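Local structure of 2-hydroxymethyl glutarate dehydrogenase (Eubacterium barkeri, 3CKY) at residues 69-74 against 98-103; 83-88 against 115-120; 91-96 against 148-153; 194-199 against 293-298; 266-271 against 283-288. The protein catalyses the NAD-dependent interconversion of 2-formylglutarate and (S)-2-hydroxymethylglutarate, a step in bacterial nicotinate fermentation, working as a homotetramer. One frame throughout, in Å; residues are numbered along the deposited sequence.

Interaction 1 (69-74 against 98-103); sequences PNAGIV and SSVSPS
Val-100 lays its CG1 methyl over the start of helix 71-79, with CG1 3.6 Å from Ala-71 N and 3.9 Å from Asn-70 C. The contact joins the loops that follow two neighbouring parallel strands, 63-66 and 93-96, of the Rossmann-type domain, at the C-terminal edge of the sheet where such domains bind their dinucleotide. With chi1 at -63°, CG1 stands beside the backbone N of Val-100 and anti to its carbonyl carbon, which turns this branch toward the helix start. A small residue suits position 71, because its lone methyl lets the valine approach the backbone: Ala-71 CB is 4.2 Å from Val-100 CG1. One turn on, Val-74 extends the patch, its CG2 resting 3.7 Å from Ser-98 OG. That hydroxyl is already engaged, hydrogen-bonded to Asp-96 OD1 and to Leu-68 N, and the valine methyl covers it without competing for its bonds. Between Ser-98 and Val-100, Ser-99 is the centre of an inverse gamma turn; as in its relatives, it probably contributes to the NAD(+) site, as Lys-243 probably does, whose side chain is about 4 Å away. Lys-243 NZ is also hydrogen-bonded to Pro-69 O, tying the other loop to the same region. Asn-70 suits the N-cap because its short amide can fold back on the first helical turn: OD1 accepts from Ile-73 N at 3.0 Å, with an N-H...O angle of 149° and the donor tilted 29° from the carbonyl plane.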
# COMPACT_ATOMS: atom_id res chain seq x y z
N PRO A 69 10.06 -5.53 26.31
CA PRO A 69 8.98 -5.48 25.30
C PRO A 69 9.20 -4.55 24.10
O PRO A 69 8.71 -4.85 23.01
CB PRO A 69 7.76 -5.01 26.11
CG PRO A 69 8.12 -5.18 27.53
CD PRO A 69 9.60 -4.98 27.60
N ASN A 70 9.90 -3.44 24.29
CA ASN A 70 10.16 -2.50 23.19
C ASN A 70 11.34 -1.56 23.46
O ASN A 70 11.90 -1.57 24.56
CB ASN A 70 8.90 -1.70 22.87
CG ASN A 70 8.37 -0.94 24.06
OD1 ASN A 70 9.04 -0.05 24.58
ND2 ASN A 70 7.17 -1.28 24.51
N ALA A 71 11.70 -0.78 22.45
CA ALA A 71 12.87 0.11 22.52
C ALA A 71 12.73 1.19 23.60
O ALA A 71 13.72 1.62 24.18
CB ALA A 71 13.13 0.76 21.17
N GLY A 72 11.51 1.63 23.84
CA GLY A 72 11.23 2.62 24.86
C GLY A 72 11.55 2.11 26.26
O GLY A 72 12.11 2.84 27.07
N ILE A 73 11.20 0.85 26.52
CA ILE A 73 11.45 0.23 27.82
C ILE A 73 12.93 -0.11 27.98
O ILE A 73 13.47 0.00 29.07
CB ILE A 73 10.56 -1.01 28.04
CG1 ILE A 73 9.09 -0.59 28.09
CG2 ILE A 73 10.94 -1.74 29.33
CD1 ILE A 73 8.11 -1.74 28.14
N VAL A 74 13.57 -0.51 26.89
CA VAL A 74 15.02 -0.70 26.87
C VAL A 74 15.74 0.58 27.33
O VAL A 74 16.57 0.53 28.24
CB VAL A 74 15.53 -1.15 25.48
CG1 VAL A 74 17.06 -1.12 25.42
CG2 VAL A 74 14.99 -2.55 25.13
N SER A 98 15.86 -8.38 23.29
CA SER A 98 14.62 -7.69 23.01
C SER A 98 14.33 -7.62 21.52
O SER A 98 15.24 -7.48 20.69
CB SER A 98 14.64 -6.26 23.55
OG SER A 98 14.93 -6.24 24.94
N SER A 99 13.05 -7.69 21.20
CA SER A 99 12.60 -7.55 19.84
C SER A 99 12.52 -6.06 19.45
O SER A 99 11.48 -5.42 19.60
CB SER A 99 11.27 -8.26 19.67
OG SER A 99 10.86 -8.17 18.33
N VAL A 100 13.63 -5.54 18.92
CA VAL A 100 13.75 -4.12 18.62
C VAL A 100 14.46 -3.89 17.28
O VAL A 100 15.05 -4.80 16.71
CB VAL A 100 14.51 -3.37 19.74
CG1 VAL A 100 13.74 -3.43 21.07
CG2 VAL A 100 15.93 -3.91 19.90
N SER A 101 14.38 -2.66 16.77
CA SER A 101 15.06 -2.30 15.54
C SER A 101 16.57 -2.24 15.76
O SER A 101 17.02 -1.95 16.88
CB SER A 101 14.57 -0.95 15.02
OG SER A 101 14.92 0.07 15.93
N PRO A 102 17.37 -2.52 14.71
CA PRO A 102 18.81 -2.35 14.79
C PRO A 102 19.23 -0.97 15.32
O PRO A 102 20.13 -0.89 16.15
CB PRO A 102 19.26 -2.52 13.33
CG PRO A 102 18.23 -3.37 12.70
CD PRO A 102 16.94 -3.05 13.40
N SER A 103 18.56 0.08 14.85
CA SER A 103 18.88 1.45 15.25
C SER A 103 18.73 1.65 16.76
O SER A 103 19.56 2.29 17.39
CB SER A 103 17.98 2.45 14.51
OG SER A 103 16.65 2.31 14.95

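Interaction 2 (83-88 against 115-120); sequences GVLSAC and KGIDYV
Ser-86 OG donates to Gly-83 O at 2.9 Å, holding the hydroxyl back against its own turn while Ser-86 CB, though it points away, still touches Lys-115 NZ at 3.8 Å. The donor is tilted 30° from the carbonyl plane. Lys-115 reaches here with its chain extended beyond CG and passes over the short helix 84-87, NZ ending 3.5 Å from Leu-85 CB. The ammonium also comes near Ser-86 N, but both are donors and no bond joins them. The length of a lysine suits this partly exposed place, its methylenes covering Leu-85 on the way to the ammonium. An alanine here would probably leave Leu-85 CB and the carbonyl of Leu-85 less covered on this side, opening a gap there. In the Rossmann-type domain, this joins the stretch leading to strand 93-96 with the link between helix 102-114 and strand 118-125, where Gly-116, with positive phi, is the C-prime residue of a Schellman motif. Just past that turn, Ile-117 sets its CD1 against both Leu-85 and Cys-88: CD1 meets Cys-88 CB at 3.5 Å and Leu-85 CD1 at 4.1 Å. Ile-94 lies against both Cys-88 and Ile-117.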
# COMPACT_ATOMS: atom_id res chain seq x y z
N GLY A 83 19.88 3.97 35.83
CA GLY A 83 19.78 2.87 34.87
C GLY A 83 20.79 1.76 35.07
O GLY A 83 21.70 1.86 35.90
N VAL A 84 20.62 0.69 34.30
CA VAL A 84 21.53 -0.46 34.33
C VAL A 84 22.94 -0.06 33.90
O VAL A 84 23.92 -0.46 34.53
CB VAL A 84 20.98 -1.62 33.44
CG1 VAL A 84 22.07 -2.64 33.12
CG2 VAL A 84 19.80 -2.28 34.13
N LEU A 85 23.04 0.75 32.84
CA LEU A 85 24.33 1.20 32.31
C LEU A 85 25.20 1.90 33.36
O LEU A 85 26.39 1.63 33.45
CB LEU A 85 24.12 2.13 31.10
CG LEU A 85 24.19 1.52 29.68
CD1 LEU A 85 24.12 0.01 29.66
CD2 LEU A 85 23.12 2.13 28.77
N SER A 86 24.59 2.79 34.14
CA SER A 86 25.33 3.52 35.17
C SER A 86 25.88 2.61 36.28
O SER A 86 26.87 2.95 36.93
CB SER A 86 24.46 4.62 35.79
OG SER A 86 23.41 4.08 36.58
N ALA A 87 25.25 1.45 36.48
CA ALA A 87 25.63 0.52 37.54
C ALA A 87 26.57 -0.60 37.08
O ALA A 87 27.05 -1.38 37.90
CB ALA A 87 24.39 -0.09 38.18
N CYS A 88 26.83 -0.68 35.77
CA CYS A 88 27.76 -1.68 35.23
C CYS A 88 29.20 -1.22 35.39
O CYS A 88 29.51 -0.04 35.21
CB CYS A 88 27.52 -1.91 33.74
SG CYS A 88 26.00 -2.73 33.35
N LYS A 115 30.80 4.40 28.35
CA LYS A 115 31.00 3.89 29.72
C LYS A 115 31.87 2.63 29.74
O LYS A 115 32.01 1.99 30.78
CB LYS A 115 29.64 3.58 30.36
CG LYS A 115 28.71 4.78 30.46
CD LYS A 115 27.37 4.39 31.09
CE LYS A 115 26.70 5.59 31.75
NZ LYS A 115 25.28 5.29 32.11
N GLY A 116 32.43 2.27 28.59
CA GLY A 116 33.25 1.07 28.48
C GLY A 116 32.45 -0.23 28.54
O GLY A 116 33.01 -1.29 28.80
N ILE A 117 31.15 -0.13 28.28
CA ILE A 117 30.26 -1.29 28.33
C ILE A 117 29.97 -1.77 26.91
O ILE A 117 29.65 -0.97 26.03
CB ILE A 117 28.92 -0.95 29.02
CG1 ILE A 117 29.17 -0.45 30.45
CG2 ILE A 117 27.98 -2.16 29.02
CD1 ILE A 117 28.00 0.30 31.04
N ASP A 118 30.09 -3.08 26.69
CA ASP A 118 29.76 -3.66 25.39
C ASP A 118 28.27 -4.01 25.35
O ASP A 118 27.76 -4.63 26.27
CB ASP A 118 30.60 -4.91 25.13
CG ASP A 118 32.06 -4.60 24.94
OD1 ASP A 118 32.37 -3.65 24.20
OD2 ASP A 118 32.91 -5.31 25.54
N TYR A 119 27.59 -3.58 24.29
CA TYR A 119 26.16 -3.80 24.15
C TYR A 119 25.88 -4.60 22.87
O TYR A 119 26.20 -4.14 21.77
CB TYR A 119 25.43 -2.45 24.09
CG TYR A 119 23.97 -2.55 24.48
CD1 TYR A 119 23.56 -2.21 25.77
CD2 TYR A 119 23.00 -2.99 23.58
CE1 TYR A 119 22.23 -2.30 26.15
CE2 TYR A 119 21.66 -3.08 23.95
CZ TYR A 119 21.28 -2.74 25.24
OH TYR A 119 19.96 -2.81 25.63
N VAL A 120 25.30 -5.79 23.02
CA VAL A 120 25.12 -6.68 21.87
C VAL A 120 23.67 -7.11 21.73
O VAL A 120 23.00 -7.46 22.70
CB VAL A 120 26.05 -7.94 21.94
CG1 VAL A 120 27.36 -7.60 22.65
CG2 VAL A 120 25.37 -9.11 22.63

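Interaction 3 (91-96 against 148-153); sequences GTVIVD and EKIQPV
Ile-150 fills the contact with two branches, CG2 against Val-93 and CD1 toward Val-95. Its chi1 of 68° sets CG1 between the backbone N and the carbonyl carbon, the crowded position, and leaves CG2 anti to the carbonyl carbon. The CG2 methyl then sits over Val-93, 3.7 Å from Val-93 CG1 and 4.1 Å from its CB, the two side chains crossing obliquely. Beyond CG1 the chain is extended, and CD1 meets Val-95 CG2 tip to tip at 4.2 Å. Both valines have CG1 anti to the backbone N, the same rotamer two residues apart on one face of the strand, and beta-branched residues suit such a place because they favour extended backbone and give a compact apolar surface. Lys-149, also with CG anti to its backbone N, runs out extended past Val-93 to Gly-91, where CD lies 4.4 Å from Val-93 CG2 and NZ 3.8 Å from Gly-91 O. Gly-91 itself has a positive phi that, with its psi, would jam any CB against the preceding carbonyl.

Helix 144-157 thus packs on a central strand of the Rossmann-type sheet, the axes of 93-96 and 148-153 passing 10.6 Å apart at 60°. Strand 93-96 lies between strands 63-66 and 118-125, and Val-120 of the latter touches both Val-93 and Ile-150. The opposite face of the strand belongs to helix 71-79, where Ile-94 packs on Met-78.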
# COMPACT_ATOMS: atom_id res chain seq x y z
N GLY A 91 33.80 -3.00 30.84
CA GLY A 91 34.12 -4.34 30.33
C GLY A 91 32.96 -5.32 30.45
O GLY A 91 33.06 -6.46 29.98
N THR A 92 31.88 -4.89 31.09
CA THR A 92 30.67 -5.70 31.21
C THR A 92 30.02 -5.75 29.84
O THR A 92 30.05 -4.77 29.09
CB THR A 92 29.69 -5.11 32.25
OG1 THR A 92 30.34 -5.02 33.52
CG2 THR A 92 28.45 -5.99 32.38
N VAL A 93 29.43 -6.90 29.51
CA VAL A 93 28.70 -7.07 28.26
C VAL A 93 27.21 -7.19 28.55
O VAL A 93 26.81 -8.00 29.38
CB VAL A 93 29.16 -8.33 27.49
CG1 VAL A 93 28.44 -8.43 26.14
CG2 VAL A 93 30.68 -8.33 27.29
N ILE A 94 26.40 -6.38 27.87
CA ILE A 94 24.95 -6.49 27.92
C ILE A 94 24.49 -7.25 26.69
O ILE A 94 24.86 -6.90 25.57
CB ILE A 94 24.24 -5.12 27.90
CG1 ILE A 94 24.84 -4.15 28.93
CG2 ILE A 94 22.74 -5.30 28.11
CD1 ILE A 94 24.72 -4.60 30.38
N VAL A 95 23.69 -8.30 26.89
CA VAL A 95 23.14 -9.08 25.79
C VAL A 95 21.64 -8.86 25.73
O VAL A 95 20.88 -9.42 26.52
CB VAL A 95 23.43 -10.58 25.96
CG1 VAL A 95 22.84 -11.36 24.79
CG2 VAL A 95 24.94 -10.82 26.07
N ASP A 96 21.23 -8.00 24.80
CA ASP A 96 19.84 -7.59 24.64
C ASP A 96 19.13 -8.50 23.65
O ASP A 96 19.42 -8.49 22.46
CB ASP A 96 19.78 -6.13 24.18
CG ASP A 96 18.40 -5.51 24.34
OD1 ASP A 96 17.43 -6.23 24.66
OD2 ASP A 96 18.29 -4.29 24.15
N GLU A 148 33.44 -13.64 20.58
CA GLU A 148 34.27 -14.70 21.15
C GLU A 148 34.17 -14.70 22.68
O GLU A 148 34.12 -15.75 23.32
CB GLU A 148 35.74 -14.54 20.74
CG GLU A 148 36.00 -14.79 19.26
CD GLU A 148 37.38 -14.35 18.83
OE1 GLU A 148 37.52 -13.96 17.65
OE2 GLU A 148 38.33 -14.39 19.65
N LYS A 149 34.14 -13.49 23.25
CA LYS A 149 33.99 -13.31 24.68
C LYS A 149 32.73 -14.01 25.19
O LYS A 149 32.80 -14.80 26.12
CB LYS A 149 33.95 -11.81 25.00
CG LYS A 149 34.25 -11.44 26.45
CD LYS A 149 34.73 -9.99 26.55
CE LYS A 149 35.08 -9.61 27.99
NZ LYS A 149 35.80 -8.29 28.08
N ILE A 150 31.59 -13.74 24.57
CA ILE A 150 30.31 -14.24 25.08
C ILE A 150 29.88 -15.60 24.54
O ILE A 150 29.03 -16.25 25.13
CB ILE A 150 29.17 -13.20 24.88
CG1 ILE A 150 28.83 -13.01 23.39
CG2 ILE A 150 29.55 -11.87 25.52
CD1 ILE A 150 27.66 -12.10 23.16
N GLN A 151 30.50 -16.05 23.45
CA GLN A 151 30.09 -17.29 22.75
C GLN A 151 29.98 -18.54 23.64
O GLN A 151 28.99 -19.27 23.54
CB GLN A 151 31.03 -17.55 21.56
CG GLN A 151 30.75 -18.83 20.77
CD GLN A 151 31.38 -20.07 21.38
OE1 GLN A 151 32.47 -20.02 21.95
NE2 GLN A 151 30.69 -21.20 21.26
N PRO A 152 30.97 -18.80 24.51
CA PRO A 152 30.87 -19.96 25.41
C PRO A 152 29.64 -19.96 26.33
O PRO A 152 29.05 -21.02 26.57
CB PRO A 152 32.17 -19.88 26.24
CG PRO A 152 33.10 -19.08 25.40
CD PRO A 152 32.24 -18.07 24.71
N VAL A 153 29.26 -18.79 26.83
CA VAL A 153 28.04 -18.66 27.64
C VAL A 153 26.79 -18.85 26.77
O VAL A 153 25.86 -19.55 27.16
CB VAL A 153 28.01 -17.29 28.38
CG1 VAL A 153 26.68 -17.08 29.10
CG2 VAL A 153 29.17 -17.20 29.35

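Interaction 4 (194-199 against 293-298); sequences LGVKCG and TGVSVS
Val-196 presents both of its methyls to the loop 293-298, near the end of the long helix 169-197 of the all-helical C-terminal domain. This loop follows helix 286-293, so the contact lays the tail of the chain against the helix that runs out of the dinucleotide-binding domain. Chi1 of 171° puts CG1 anti to the backbone N, and that branch meets Val-295 CG1 at 3.6 Å and Ser-296 O at 3.4 Å, the two valines lying side by side and pointing opposite ways. The other branch, CG2, turns to Val-297, whose CG2 is 3.7 Å away. Valines suit this surface, since Val-196 and Val-295 each use both methyls, on a short stem, without needing room for a long chain.

Lys-197 uses its stem differently. Its chain bends at chi2 (72°), bringing CD to 3.7 Å from Val-295 CG2; the two side chains cross at about a right angle, and the aliphatic part covers the valine while the ammonium continues to a water. Lys-197 NZ donates to that water at 3.2 Å, and the water in turn donates to Thr-293 O at 2.9 Å, bridging the two segments. NZ also makes a weak hydrogen bond to Gly-255 O of a second subunit. Thr-293 OG1 accepts from Val-295 N, an ST turn that shapes the loop start. The helix then closes in a Schellman motif with Gly-199, whose backbone angles would press a CB against the preceding carbonyl oxygen, as C-prime residue: Gly-199 N bonds to Val-196 O at 2.7 Å.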
# COMPACT_ATOMS: atom_id res chain seq x y z
N LEU A 194 -9.54 -17.00 -2.68
CA LEU A 194 -9.71 -17.00 -4.13
C LEU A 194 -9.95 -18.40 -4.67
O LEU A 194 -10.87 -18.61 -5.46
CB LEU A 194 -8.48 -16.40 -4.81
CG LEU A 194 -8.50 -16.28 -6.36
CD1 LEU A 194 -9.62 -15.36 -6.85
CD2 LEU A 194 -7.15 -15.84 -6.92
N GLY A 195 -9.11 -19.34 -4.23
CA GLY A 195 -9.18 -20.73 -4.67
C GLY A 195 -10.50 -21.36 -4.35
O GLY A 195 -11.10 -21.98 -5.22
N VAL A 196 -10.97 -21.17 -3.11
CA VAL A 196 -12.26 -21.70 -2.70
C VAL A 196 -13.36 -21.08 -3.55
O VAL A 196 -14.19 -21.78 -4.11
CB VAL A 196 -12.54 -21.50 -1.18
CG1 VAL A 196 -14.01 -21.87 -0.85
CG2 VAL A 196 -11.56 -22.34 -0.35
N LYS A 197 -13.33 -19.77 -3.71
CA LYS A 197 -14.31 -19.09 -4.55
C LYS A 197 -14.33 -19.64 -5.99
O LYS A 197 -15.40 -19.70 -6.61
CB LYS A 197 -14.03 -17.59 -4.58
CG LYS A 197 -15.08 -16.79 -5.34
CD LYS A 197 -16.38 -16.73 -4.54
CE LYS A 197 -17.49 -16.01 -5.29
NZ LYS A 197 -18.16 -15.03 -4.37
N CYS A 198 -13.16 -20.04 -6.50
CA CYS A 198 -13.06 -20.70 -7.81
C CYS A 198 -13.33 -22.22 -7.77
O CYS A 198 -13.10 -22.89 -8.76
CB CYS A 198 -11.68 -20.48 -8.41
SG CYS A 198 -11.19 -18.75 -8.69
N GLY A 199 -13.79 -22.75 -6.64
CA GLY A 199 -14.26 -24.14 -6.55
C GLY A 199 -13.22 -25.15 -6.14
O GLY A 199 -13.44 -26.33 -6.32
N THR A 293 -16.33 -11.56 2.31
CA THR A 293 -16.74 -12.21 1.05
C THR A 293 -17.87 -13.24 1.20
O THR A 293 -18.55 -13.55 0.22
CB THR A 293 -15.51 -12.92 0.35
OG1 THR A 293 -15.00 -13.99 1.18
CG2 THR A 293 -14.40 -11.91 0.00
N GLY A 294 -18.04 -13.77 2.42
CA GLY A 294 -18.88 -14.91 2.66
C GLY A 294 -18.24 -16.22 2.25
O GLY A 294 -18.87 -17.25 2.31
N VAL A 295 -16.99 -16.18 1.81
CA VAL A 295 -16.31 -17.41 1.42
C VAL A 295 -15.81 -18.12 2.68
O VAL A 295 -15.27 -17.49 3.60
CB VAL A 295 -15.14 -17.14 0.43
CG1 VAL A 295 -14.34 -18.41 0.19
CG2 VAL A 295 -15.69 -16.59 -0.88
N SER A 296 -16.04 -19.43 2.71
CA SER A 296 -15.60 -20.26 3.83
C SER A 296 -14.40 -21.11 3.42
O SER A 296 -14.49 -21.91 2.50
CB SER A 296 -16.73 -21.17 4.32
OG SER A 296 -16.25 -21.99 5.37
N VAL A 297 -13.28 -20.88 4.10
CA VAL A 297 -12.07 -21.66 3.92
C VAL A 297 -11.78 -22.42 5.21
O VAL A 297 -11.64 -23.66 5.20
CB VAL A 297 -10.84 -20.76 3.57
CG1 VAL A 297 -9.60 -21.62 3.32
CG2 VAL A 297 -11.14 -19.88 2.37
N SER A 298 -11.69 -21.68 6.31
CA SER A 298 -11.28 -22.27 7.58
C SER A 298 -12.36 -23.21 8.06
O SER A 298 -13.54 -22.95 7.85
CB SER A 298 -10.95 -21.20 8.65
OG SER A 298 -12.08 -20.45 9.08
O HOH W 1 -19.36 -15.77 -1.49

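Interaction 5 (266-271 against 283-288); sequences TQIFEG and SAVIKV
Val-285 fits against Phe-269 and Ile-268, joining the start of helix 286-293 to helix 260-274 in the all-helical C-terminal domain. Chi1 of 75° sets CG1 between the backbone N and the carbonyl carbon and CG2 anti to the N; CG1 goes to the ring alone, CG2 to the ring and Ile-268. CB stands 3.6 Å from Phe-269 CE1 and CG1 3.7 Å from that same ring carbon, the two side chains meeting at about a right angle. CG2 lies 3.6 Å from Phe-269 CD1 and also reaches Ile-268, whose CG2 is 3.8 Å away. A branched valine suits the spot because one short side chain has to serve both neighbours. Phe-269 suits its own place because its bond from the backbone leads away from this segment, and the long flat ring brings CD1 and CE1 back to Val-285; the ring also touches Leu-245 and Met-185 of other helices. An alanine at Phe-269 would probably leave Val-285 without its main partner and open a gap among these helices.

Ile-286 turns from this contact to pack on Leu-192 and Val-193 of helix 169-197. Val-288, one turn on from Val-285, again points at helix 260-274. Here the partner is Gly-271, and with no side chain in between a methyl can approach the backbone itself. Val-288 also packs on Met-292 of a third subunit. Val-288 CG2 lies 3.8 Å from Gly-271 C and 4.1 Å from Ile-268 O.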
# COMPACT_ATOMS: atom_id res chain seq x y z
N THR A 266 0.99 -5.47 6.88
CA THR A 266 0.75 -4.86 8.19
C THR A 266 -0.70 -4.40 8.33
O THR A 266 -1.35 -4.64 9.36
CB THR A 266 1.75 -3.70 8.43
OG1 THR A 266 3.09 -4.18 8.26
CG2 THR A 266 1.57 -3.06 9.82
N GLN A 267 -1.22 -3.77 7.28
CA GLN A 267 -2.58 -3.24 7.31
C GLN A 267 -3.65 -4.33 7.24
O GLN A 267 -4.72 -4.21 7.83
CB GLN A 267 -2.77 -2.20 6.18
CG GLN A 267 -1.93 -0.96 6.33
CD GLN A 267 -1.95 -0.32 7.72
OE1 GLN A 267 -0.93 0.16 8.22
NE2 GLN A 267 -3.11 -0.30 8.36
N ILE A 268 -3.35 -5.42 6.54
CA ILE A 268 -4.22 -6.58 6.51
C ILE A 268 -4.31 -7.22 7.90
O ILE A 268 -5.41 -7.53 8.38
CB ILE A 268 -3.76 -7.60 5.43
CG1 ILE A 268 -3.85 -6.97 4.03
CG2 ILE A 268 -4.64 -8.89 5.48
CD1 ILE A 268 -3.14 -7.78 2.96
N PHE A 269 -3.17 -7.41 8.56
CA PHE A 269 -3.18 -7.90 9.94
C PHE A 269 -3.83 -6.91 10.92
O PHE A 269 -4.40 -7.34 11.92
CB PHE A 269 -1.77 -8.23 10.42
CG PHE A 269 -1.26 -9.55 9.93
CD1 PHE A 269 -1.79 -10.74 10.40
CD2 PHE A 269 -0.24 -9.60 8.99
CE1 PHE A 269 -1.30 -11.97 9.96
CE2 PHE A 269 0.25 -10.81 8.54
CZ PHE A 269 -0.29 -12.01 9.03
N GLU A 270 -3.74 -5.61 10.64
CA GLU A 270 -4.48 -4.63 11.44
C GLU A 270 -5.99 -4.83 11.33
O GLU A 270 -6.71 -4.67 12.30
CB GLU A 270 -4.12 -3.19 11.05
CG GLU A 270 -4.67 -2.15 12.01
CD GLU A 270 -4.21 -2.39 13.44
OE1 GLU A 270 -3.00 -2.22 13.71
OE2 GLU A 270 -5.04 -2.76 14.28
N GLY A 271 -6.45 -5.18 10.13
CA GLY A 271 -7.85 -5.57 9.93
C GLY A 271 -8.27 -6.69 10.86
O GLY A 271 -9.33 -6.63 11.49
N SER A 283 -2.66 -16.82 11.52
CA SER A 283 -3.31 -17.34 10.33
C SER A 283 -4.82 -17.06 10.32
O SER A 283 -5.47 -17.14 9.27
CB SER A 283 -3.08 -18.85 10.18
OG SER A 283 -3.57 -19.60 11.28
N ALA A 284 -5.36 -16.72 11.50
CA ALA A 284 -6.75 -16.24 11.63
C ALA A 284 -7.00 -14.96 10.84
O ALA A 284 -8.13 -14.57 10.66
CB ALA A 284 -7.12 -16.03 13.10
N VAL A 285 -5.95 -14.30 10.36
CA VAL A 285 -6.13 -13.13 9.47
C VAL A 285 -6.99 -13.46 8.21
O VAL A 285 -7.65 -12.58 7.66
CB VAL A 285 -4.76 -12.52 9.07
CG1 VAL A 285 -4.06 -13.38 8.01
CG2 VAL A 285 -4.93 -11.09 8.59
N ILE A 286 -6.99 -14.74 7.80
CA ILE A 286 -7.86 -15.21 6.72
C ILE A 286 -9.35 -14.85 6.97
O ILE A 286 -10.10 -14.59 6.03
CB ILE A 286 -7.71 -16.75 6.47
CG1 ILE A 286 -8.28 -17.12 5.09
CG2 ILE A 286 -8.42 -17.57 7.56
CD1 ILE A 286 -7.93 -18.52 4.59
N LYS A 287 -9.76 -14.84 8.24
CA LYS A 287 -11.13 -14.46 8.63
C LYS A 287 -11.52 -13.05 8.18
O LYS A 287 -12.70 -12.78 7.96
CB LYS A 287 -11.29 -14.54 10.13
CG LYS A 287 -11.20 -15.95 10.71
CD LYS A 287 -11.48 -15.89 12.22
CE LYS A 287 -11.14 -17.18 12.89
NZ LYS A 287 -11.59 -17.18 14.32
N VAL A 288 -10.54 -12.16 8.02
CA VAL A 288 -10.78 -10.83 7.39
C VAL A 288 -11.49 -10.96 6.03
O VAL A 288 -12.49 -10.29 5.78
CB VAL A 288 -9.50 -10.00 7.20
CG1 VAL A 288 -9.81 -8.72 6.39
CG2 VAL A 288 -8.87 -9.66 8.55

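How the interactions relate
From the N terminus, interaction 1 opens at 69-74, then interaction 2 at 83-88 and interaction 3 at 91-96; they close in the same order at 98-103, 115-120 and 148-153, so all three cross. They weave the dinucleotide-binding domain around strands 93-96 and 118-125, sheet neighbours, and they touch: Tyr-119 OH is 2.7 Å from Asp-96 OD2, probably a hydrogen bond, and Val-74 packs against both residues. In series comes the helical domain, where interaction 4 joins 194-199 to 293-298 and its long loop encloses interaction 5. These two meet where Val-297 packs on Ile-286; their centres lie about 39 Å or more from those of interactions 2 and 3.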